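Local coordinates for protein AvrRxo1-ORF1 (Xanthomonas oryzae pv. oryzicola, PDB 4Z8T) that is a type III effector with a polynucleotide kinase domain, bound here to its partner AvrRxo1-ORF2, and probably phosphorylates a nucleotide-like substrate, at residues D184-L193 and V213-R224; C63-T74 and I151-S161. All coordinates share one frame; numbering follows the deposited sequence.

Interaction 1. Residues D184-L193 and V213-R224; sequences DIDAPLENSL and VSSGFVAVRSNR. With SO4 (sulfate ion), chain F.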
# COMPACT_ATOMS: atom_id res chain seq x y z
N ASP A 184 21.23 3.18 8.86
CA ASP A 184 20.41 2.40 7.95
C ASP A 184 19.58 3.42 7.17
O ASP A 184 18.91 4.26 7.76
CB ASP A 184 19.51 1.50 8.81
CG ASP A 184 18.76 0.46 8.01
OD1 ASP A 184 18.94 0.37 6.78
OD2 ASP A 184 17.97 -0.27 8.64
N ILE A 185 19.69 3.38 5.85
CA ILE A 185 19.16 4.45 5.00
C ILE A 185 18.16 3.85 4.02
O ILE A 185 18.48 2.92 3.28
CB ILE A 185 20.30 5.12 4.21
CG1 ILE A 185 21.33 5.75 5.17
CG2 ILE A 185 19.72 6.21 3.30
CD1 ILE A 185 22.64 4.99 5.30
N ASP A 186 16.94 4.38 4.03
CA ASP A 186 15.87 3.88 3.18
C ASP A 186 15.34 4.95 2.23
O ASP A 186 15.24 6.12 2.61
CB ASP A 186 14.69 3.41 4.02
CG ASP A 186 13.61 2.76 3.19
OD1 ASP A 186 13.72 1.54 2.96
OD2 ASP A 186 12.67 3.46 2.73
N ALA A 187 15.00 4.52 1.02
CA ALA A 187 14.23 5.35 0.10
C ALA A 187 13.24 4.45 -0.62
O ALA A 187 13.46 3.25 -0.74
CB ALA A 187 15.16 6.02 -0.91
N PRO A 188 12.15 5.04 -1.12
CA PRO A 188 11.20 4.26 -1.92
C PRO A 188 11.91 3.63 -3.11
O PRO A 188 12.90 4.19 -3.59
CB PRO A 188 10.20 5.31 -2.41
CG PRO A 188 10.27 6.40 -1.39
CD PRO A 188 11.68 6.41 -0.87
N LEU A 189 11.41 2.48 -3.56
CA LEU A 189 12.05 1.77 -4.66
C LEU A 189 12.21 2.65 -5.88
O LEU A 189 13.26 2.62 -6.52
CB LEU A 189 11.25 0.52 -5.01
CG LEU A 189 11.71 -0.31 -6.21
CD1 LEU A 189 13.17 -0.71 -6.10
CD2 LEU A 189 10.84 -1.56 -6.30
N GLU A 190 11.18 3.41 -6.21
CA GLU A 190 11.28 4.29 -7.37
C GLU A 190 12.41 5.30 -7.24
O GLU A 190 13.05 5.68 -8.24
CB GLU A 190 9.93 5.00 -7.59
CG GLU A 190 9.63 5.30 -9.03
CD GLU A 190 8.16 5.60 -9.25
OE1 GLU A 190 7.53 6.19 -8.34
OE2 GLU A 190 7.63 5.23 -10.32
N ASN A 191 12.70 5.74 -6.02
CA ASN A 191 13.79 6.69 -5.82
C ASN A 191 15.12 6.03 -6.14
O ASN A 191 16.01 6.66 -6.70
CB ASN A 191 13.83 7.23 -4.38
CG ASN A 191 12.81 8.32 -4.15
OD1 ASN A 191 11.81 8.41 -4.87
ND2 ASN A 191 13.07 9.18 -3.15
N SER A 192 15.26 4.76 -5.77
CA SER A 192 16.47 4.04 -6.11
C SER A 192 16.60 3.83 -7.60
O SER A 192 17.69 3.90 -8.14
CB SER A 192 16.53 2.68 -5.40
OG SER A 192 16.81 2.86 -4.01
N LEU A 193 15.47 3.57 -8.27
CA LEU A 193 15.51 3.34 -9.71
C LEU A 193 15.97 4.61 -10.43
O LEU A 193 16.85 4.56 -11.30
CB LEU A 193 14.14 2.88 -10.23
CG LEU A 193 13.61 1.56 -9.65
CD1 LEU A 193 12.16 1.29 -10.10
CD2 LEU A 193 14.48 0.37 -10.05
N VAL A 213 18.03 -4.03 -7.85
CA VAL A 213 17.48 -2.94 -7.05
C VAL A 213 16.19 -3.35 -6.34
O VAL A 213 15.97 -3.04 -5.16
CB VAL A 213 17.27 -1.69 -7.93
CG1 VAL A 213 16.83 -0.50 -7.08
CG2 VAL A 213 18.57 -1.36 -8.66
N SER A 214 15.33 -4.09 -7.04
CA SER A 214 14.07 -4.54 -6.43
C SER A 214 14.28 -5.60 -5.37
O SER A 214 13.73 -5.50 -4.27
CB SER A 214 13.10 -5.02 -7.52
OG SER A 214 11.83 -5.31 -6.94
N SER A 215 15.08 -6.61 -5.67
CA SER A 215 15.32 -7.64 -4.68
C SER A 215 16.08 -7.08 -3.49
O SER A 215 15.86 -7.48 -2.34
CB SER A 215 16.04 -8.84 -5.29
OG SER A 215 15.10 -9.62 -6.02
N GLY A 216 16.95 -6.10 -3.75
CA GLY A 216 17.65 -5.42 -2.67
C GLY A 216 16.70 -4.66 -1.76
O GLY A 216 16.87 -4.64 -0.54
N PHE A 217 15.70 -4.03 -2.37
CA PHE A 217 14.69 -3.27 -1.65
C PHE A 217 13.88 -4.19 -0.76
O PHE A 217 13.67 -3.90 0.42
CB PHE A 217 13.78 -2.59 -2.66
CG PHE A 217 12.57 -1.92 -2.08
CD1 PHE A 217 12.63 -0.63 -1.59
CD2 PHE A 217 11.33 -2.57 -2.10
CE1 PHE A 217 11.51 -0.02 -1.08
CE2 PHE A 217 10.20 -1.94 -1.59
CZ PHE A 217 10.30 -0.67 -1.08
N VAL A 218 13.42 -5.29 -1.33
CA VAL A 218 12.65 -6.25 -0.57
C VAL A 218 13.45 -6.78 0.62
O VAL A 218 12.96 -6.81 1.76
CB VAL A 218 12.18 -7.42 -1.45
CG1 VAL A 218 11.59 -8.52 -0.59
CG2 VAL A 218 11.15 -6.91 -2.46
N ALA A 219 14.70 -7.16 0.37
CA ALA A 219 15.55 -7.72 1.41
C ALA A 219 15.85 -6.71 2.52
O ALA A 219 15.79 -7.04 3.70
CB ALA A 219 16.83 -8.23 0.82
N VAL A 220 16.19 -5.48 2.14
CA VAL A 220 16.57 -4.50 3.14
C VAL A 220 15.39 -4.14 4.04
O VAL A 220 15.55 -3.97 5.25
CB VAL A 220 17.24 -3.24 2.51
CG1 VAL A 220 16.22 -2.31 1.94
CG2 VAL A 220 18.11 -2.53 3.55
N ARG A 221 14.19 -4.06 3.47
CA ARG A 221 13.04 -3.74 4.28
C ARG A 221 12.60 -4.92 5.14
O ARG A 221 12.30 -4.75 6.32
CB ARG A 221 11.89 -3.24 3.39
CG ARG A 221 12.17 -1.83 2.88
CD ARG A 221 10.91 -1.09 2.74
NE ARG A 221 11.11 0.31 2.35
CZ ARG A 221 10.14 1.07 1.87
NH1 ARG A 221 8.91 0.57 1.75
NH2 ARG A 221 10.39 2.32 1.52
N SER A 222 12.57 -6.12 4.56
CA SER A 222 12.06 -7.29 5.27
C SER A 222 12.89 -7.66 6.50
O SER A 222 12.37 -8.22 7.47
CB SER A 222 11.96 -8.50 4.34
OG SER A 222 10.99 -8.27 3.33
N ASN A 223 14.18 -7.35 6.45
CA ASN A 223 15.09 -7.72 7.53
C ASN A 223 15.49 -6.56 8.43
O ASN A 223 16.32 -6.73 9.32
CB ASN A 223 16.34 -8.39 6.96
CG ASN A 223 16.02 -9.73 6.36
OD1 ASN A 223 15.62 -10.65 7.08
ND2 ASN A 223 16.18 -9.86 5.05
N ARG A 224 14.89 -5.40 8.21
CA ARG A 224 15.24 -4.21 8.98
C ARG A 224 14.99 -4.33 10.48
O ARG A 224 15.83 -3.94 11.29
CB ARG A 224 14.46 -3.02 8.40
CG ARG A 224 14.69 -1.69 9.10
CD ARG A 224 14.37 -0.58 8.13
NE ARG A 224 15.50 -0.30 7.24
CZ ARG A 224 15.40 0.07 5.97
NH1 ARG A 224 14.21 0.17 5.40
NH2 ARG A 224 16.50 0.34 5.27
S SO4 F . 7.38 3.55 -0.10
O1 SO4 F . 6.54 4.62 -0.62
O2 SO4 F . 6.62 2.67 0.78
O3 SO4 F . 8.49 4.13 0.65
O4 SO4 F . 7.91 2.76 -1.22
O HOH W 1 17.48 0.80 2.19

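Interaction 2. Residues C63-T74 and I151-S161; sequences CQPTLFALRGNT and IASIVVDKRLS. With SO4 (sulfate ion), chain C.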
# COMPACT_ATOMS: atom_id res chain seq x y z
N CYS A 63 37.67 8.67 18.46
CA CYS A 63 36.74 7.57 18.21
C CYS A 63 37.35 6.25 18.69
O CYS A 63 38.44 5.87 18.28
CB CYS A 63 36.45 7.51 16.70
SG CYS A 63 35.08 6.44 16.23
N GLN A 64 36.64 5.55 19.57
CA GLN A 64 37.08 4.22 19.98
C GLN A 64 36.98 3.27 18.78
O GLN A 64 36.32 3.61 17.79
CB GLN A 64 36.23 3.71 21.15
CG GLN A 64 34.77 3.45 20.84
CD GLN A 64 33.95 3.22 22.10
OE1 GLN A 64 34.38 2.52 23.02
NE2 GLN A 64 32.77 3.83 22.16
N PRO A 65 37.62 2.09 18.86
CA PRO A 65 37.59 1.22 17.68
C PRO A 65 36.15 0.86 17.31
O PRO A 65 35.38 0.40 18.16
CB PRO A 65 38.37 -0.01 18.12
CG PRO A 65 39.36 0.55 19.09
CD PRO A 65 38.61 1.62 19.85
N THR A 66 35.80 1.13 16.05
CA THR A 66 34.41 1.13 15.62
C THR A 66 34.34 0.52 14.22
O THR A 66 35.24 0.71 13.40
CB THR A 66 33.86 2.58 15.58
OG1 THR A 66 33.80 3.11 16.91
CG2 THR A 66 32.45 2.64 14.99
N LEU A 67 33.27 -0.24 13.99
CA LEU A 67 32.89 -0.66 12.64
C LEU A 67 31.72 0.24 12.25
O LEU A 67 30.63 0.12 12.81
CB LEU A 67 32.46 -2.14 12.65
CG LEU A 67 32.20 -2.89 11.34
CD1 LEU A 67 32.20 -4.41 11.59
CD2 LEU A 67 30.90 -2.48 10.71
N PHE A 68 31.95 1.16 11.32
CA PHE A 68 30.87 1.99 10.81
C PHE A 68 30.19 1.23 9.69
O PHE A 68 30.83 0.91 8.68
CB PHE A 68 31.41 3.31 10.25
CG PHE A 68 31.92 4.25 11.30
CD1 PHE A 68 33.25 4.20 11.71
CD2 PHE A 68 31.07 5.17 11.89
CE1 PHE A 68 33.73 5.07 12.68
CE2 PHE A 68 31.54 6.04 12.86
CZ PHE A 68 32.87 5.99 13.26
N ALA A 69 28.92 0.91 9.86
CA ALA A 69 28.17 0.11 8.90
C ALA A 69 27.12 1.02 8.27
O ALA A 69 26.31 1.63 8.96
CB ALA A 69 27.50 -1.08 9.60
N LEU A 70 27.16 1.14 6.94
CA LEU A 70 26.15 1.91 6.23
C LEU A 70 25.24 0.94 5.49
O LEU A 70 25.58 0.45 4.40
CB LEU A 70 26.82 2.87 5.23
CG LEU A 70 27.97 3.66 5.85
CD1 LEU A 70 28.71 4.52 4.81
CD2 LEU A 70 27.43 4.52 6.96
N ARG A 71 24.11 0.63 6.10
CA ARG A 71 23.14 -0.31 5.55
C ARG A 71 22.16 0.42 4.64
O ARG A 71 21.72 1.52 4.95
CB ARG A 71 22.34 -0.93 6.70
CG ARG A 71 21.34 -1.99 6.29
CD ARG A 71 20.75 -2.72 7.50
NE ARG A 71 19.97 -3.87 7.06
CZ ARG A 71 18.66 -3.86 6.82
NH1 ARG A 71 17.95 -2.75 6.97
NH2 ARG A 71 18.07 -4.97 6.39
N GLY A 72 21.80 -0.21 3.53
CA GLY A 72 20.70 0.31 2.74
C GLY A 72 20.82 -0.08 1.29
O GLY A 72 21.91 -0.40 0.81
N ASN A 73 19.69 -0.04 0.60
CA ASN A 73 19.63 -0.42 -0.80
C ASN A 73 20.40 0.55 -1.71
O ASN A 73 20.79 1.65 -1.31
CB ASN A 73 18.17 -0.50 -1.25
CG ASN A 73 17.98 -1.29 -2.52
OD1 ASN A 73 18.77 -2.18 -2.85
ND2 ASN A 73 16.91 -0.97 -3.26
N THR A 74 20.59 0.11 -2.94
CA THR A 74 21.27 0.89 -3.97
C THR A 74 20.65 2.28 -4.16
O THR A 74 19.43 2.42 -4.25
CB THR A 74 21.19 0.11 -5.28
OG1 THR A 74 21.72 -1.20 -5.08
CG2 THR A 74 21.99 0.80 -6.38
N ILE A 151 43.05 -1.18 17.73
CA ILE A 151 42.39 -1.76 16.57
C ILE A 151 41.89 -0.62 15.69
O ILE A 151 41.32 0.36 16.19
CB ILE A 151 41.22 -2.67 17.02
CG1 ILE A 151 41.77 -4.02 17.51
CG2 ILE A 151 40.23 -2.91 15.91
CD1 ILE A 151 42.27 -4.93 16.39
N ALA A 152 42.11 -0.73 14.39
CA ALA A 152 41.67 0.30 13.44
C ALA A 152 40.15 0.30 13.25
O ALA A 152 39.55 -0.75 13.04
CB ALA A 152 42.34 0.07 12.09
N SER A 153 39.56 1.48 13.28
CA SER A 153 38.15 1.62 12.90
C SER A 153 38.04 1.40 11.40
O SER A 153 38.96 1.73 10.64
CB SER A 153 37.63 3.01 13.24
OG SER A 153 37.39 3.12 14.63
N ILE A 154 36.92 0.83 10.97
CA ILE A 154 36.73 0.50 9.56
C ILE A 154 35.32 0.86 9.14
O ILE A 154 34.44 1.05 9.97
CB ILE A 154 37.01 -1.00 9.27
CG1 ILE A 154 36.02 -1.90 10.02
CG2 ILE A 154 38.44 -1.37 9.63
CD1 ILE A 154 36.23 -3.41 9.77
N VAL A 155 35.12 0.95 7.83
CA VAL A 155 33.81 1.31 7.29
C VAL A 155 33.34 0.24 6.33
O VAL A 155 34.06 -0.13 5.41
CB VAL A 155 33.85 2.65 6.53
CG1 VAL A 155 32.44 3.05 6.08
CG2 VAL A 155 34.47 3.73 7.37
N VAL A 156 32.13 -0.27 6.56
CA VAL A 156 31.55 -1.29 5.69
C VAL A 156 30.39 -0.64 4.96
O VAL A 156 29.41 -0.21 5.57
CB VAL A 156 31.09 -2.53 6.47
CG1 VAL A 156 30.49 -3.58 5.52
CG2 VAL A 156 32.27 -3.13 7.23
N ASP A 157 30.54 -0.55 3.65
CA ASP A 157 29.64 0.15 2.78
C ASP A 157 29.05 -0.88 1.82
O ASP A 157 29.54 -1.05 0.71
CB ASP A 157 30.48 1.17 2.00
CG ASP A 157 29.65 2.05 1.11
OD1 ASP A 157 28.41 2.06 1.26
OD2 ASP A 157 30.26 2.74 0.27
N LYS A 158 28.01 -1.58 2.28
CA LYS A 158 27.40 -2.67 1.53
C LYS A 158 25.91 -2.60 1.82
O LYS A 158 25.49 -1.90 2.75
CB LYS A 158 27.91 -4.03 2.03
CG LYS A 158 29.38 -4.30 1.77
CD LYS A 158 29.72 -5.70 2.27
CE LYS A 158 31.19 -6.00 2.13
NZ LYS A 158 31.42 -7.47 2.27
N ARG A 159 25.12 -3.32 1.04
CA ARG A 159 23.68 -3.30 1.28
C ARG A 159 23.33 -3.81 2.67
O ARG A 159 22.44 -3.25 3.33
CB ARG A 159 22.94 -4.12 0.21
CG ARG A 159 21.41 -4.00 0.32
CD ARG A 159 20.66 -4.72 -0.79
NE ARG A 159 20.91 -4.11 -2.09
CZ ARG A 159 21.80 -4.56 -2.98
NH1 ARG A 159 22.52 -5.63 -2.70
NH2 ARG A 159 21.97 -3.92 -4.13
N LEU A 160 24.02 -4.87 3.10
CA LEU A 160 23.85 -5.48 4.42
C LEU A 160 22.40 -5.84 4.69
O LEU A 160 21.89 -5.61 5.80
CB LEU A 160 24.39 -4.56 5.53
CG LEU A 160 25.87 -4.17 5.42
CD1 LEU A 160 26.23 -3.10 6.43
CD2 LEU A 160 26.77 -5.40 5.58
N SER A 161 21.72 -6.40 3.70
CA SER A 161 20.29 -6.60 3.83
C SER A 161 19.96 -7.74 4.79
O SER A 161 19.16 -7.56 5.72
CB SER A 161 19.60 -6.77 2.46
OG SER A 161 20.09 -7.87 1.71
S SO4 C . 22.98 -8.22 -0.05
O1 SO4 C . 22.72 -7.40 1.13
O2 SO4 C . 21.96 -7.99 -1.07
O3 SO4 C . 22.98 -9.64 0.31
O4 SO4 C . 24.29 -7.88 -0.60
O HOH W 2 38.64 5.01 15.72

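Interaction 1. Residues D184-L193 and V213-R224
One face of the Phe-217 ring is covered by Leu-189, whose CB sits over the centre of the ring, 3.9 Å from the centroid, in a CH-pi contact. Ala-187 O lies at the edge of the same ring, in its plane. The guanidinium of Arg-221 has Phe-217 CZ over one face, offset toward the rim, with Asp-186 and a sulfate ion at its edge. The guanidinium of Arg-224 has Val-220 O over one face and meets Asp-184 and Asp-186 at its edge.

Arg-224 grips Asp-184 side-on: NE bonds OD2 at 2.8 Å and NH2 bonds OD1 at 2.9 Å. Both bonds are nearly straight but arrive from above the carboxylate plane, and the carboxylate and guanidinium planes are 51° apart. Arg-221 holds Asp-186 in the same side-on way, with NH2 on the syn lone pair of OD2 at 2.8 Å. Asp-186 OD1 takes two donors from one face, Arg-221 NE at 2.9 Å and Arg-224 NH1 at 2.8 Å.

This salt-bridge network joins the end of strand 179-185, a parallel strand of the P-loop kinase-like core, and the residue after it to the last turn of helix 210-222 and the start of helix 224-233. Asp-184 OD2 also forms a salt bridge with Arg-71 NH1 and a hydrogen bond with Tyr-240 OH. Three cationic groups around two carboxylates would probably keep both aspartates ionised.

Farther along, helices 189-193 and 213-222 run roughly antiparallel. Val-213 CG1 packs on Ser-192 CB at 3.6 Å and on Leu-189 CD1. The Arg-221 NH2 that bonds Asp-186 OD2 also donates, almost straight, to sulfate O3 at 2.8 Å.

Interaction 2. Residues C63-T74 and I151-S161
Arg-71 has CG anti to the backbone N (chi1 -177°) and stays extended to NE, which carries its guanidinium along loop 159-161. NE bonds Leu-160 O at 2.9 Å from above the carbonyl plane, and NH2 meets a lone pair of Ser-161 O in plane. Arg-159 also starts anti, but it bends at chi3 (-66°). The bend turns NE to Asn-73 OD1 at 3.0 Å and NH2 to Thr-74 OG1 at 2.9 Å. Its NH1 donates to a sulfate ion, which Ser-161 holds through both N and OG. Ser-98 of the AvrRxo1-ORF2 chain accepts a further bond from Arg-159 NH2.

Strands 66-71 and 154-157 pair in parallel. Phe-68 N donates to Ile-154 O, and Val-156 N to Phe-68 O, each at 2.8 Å. Leu-67 CD2 packs on Val-156 CG2 on one face of the sheet, with Tyr-169 beside them. Phe-68 and Val-155 lie on the other face. At the start of the pairing, Thr-66 N donates to Ser-153 OG. Past the strand, Gly-72 adopts backbone angles that call for glycine. Gly-72 and Lys-78 fit a Walker A pattern, consistent with the phosphate-binding loop after the first strand of a P-loop kinase.

Overall arrangement
Both contacts are buried and reach the same mixed sheet, in which strand 66-71 lies between 154-157 and 179-185. Interaction 2 combines parallel strand pairing with arginine bonds to loop oxygens and a sulfate. Interaction 1 fastens a helix to the end of the next strand, combining arginine-aspartate salt bridges with apolar helix packing. The two meet directly: Ile-185 N bonds Arg-71 O, and Ser-192 OG bonds Thr-74 O. Arg-71 also bridges them, with its guanidinium shared between loop 159-161 and Asp-184. Each contact has a sulfate ion on an arginine. AvrRxo1-ORF2 touches helix 210-222 at Ser-215 and bonds Arg-159.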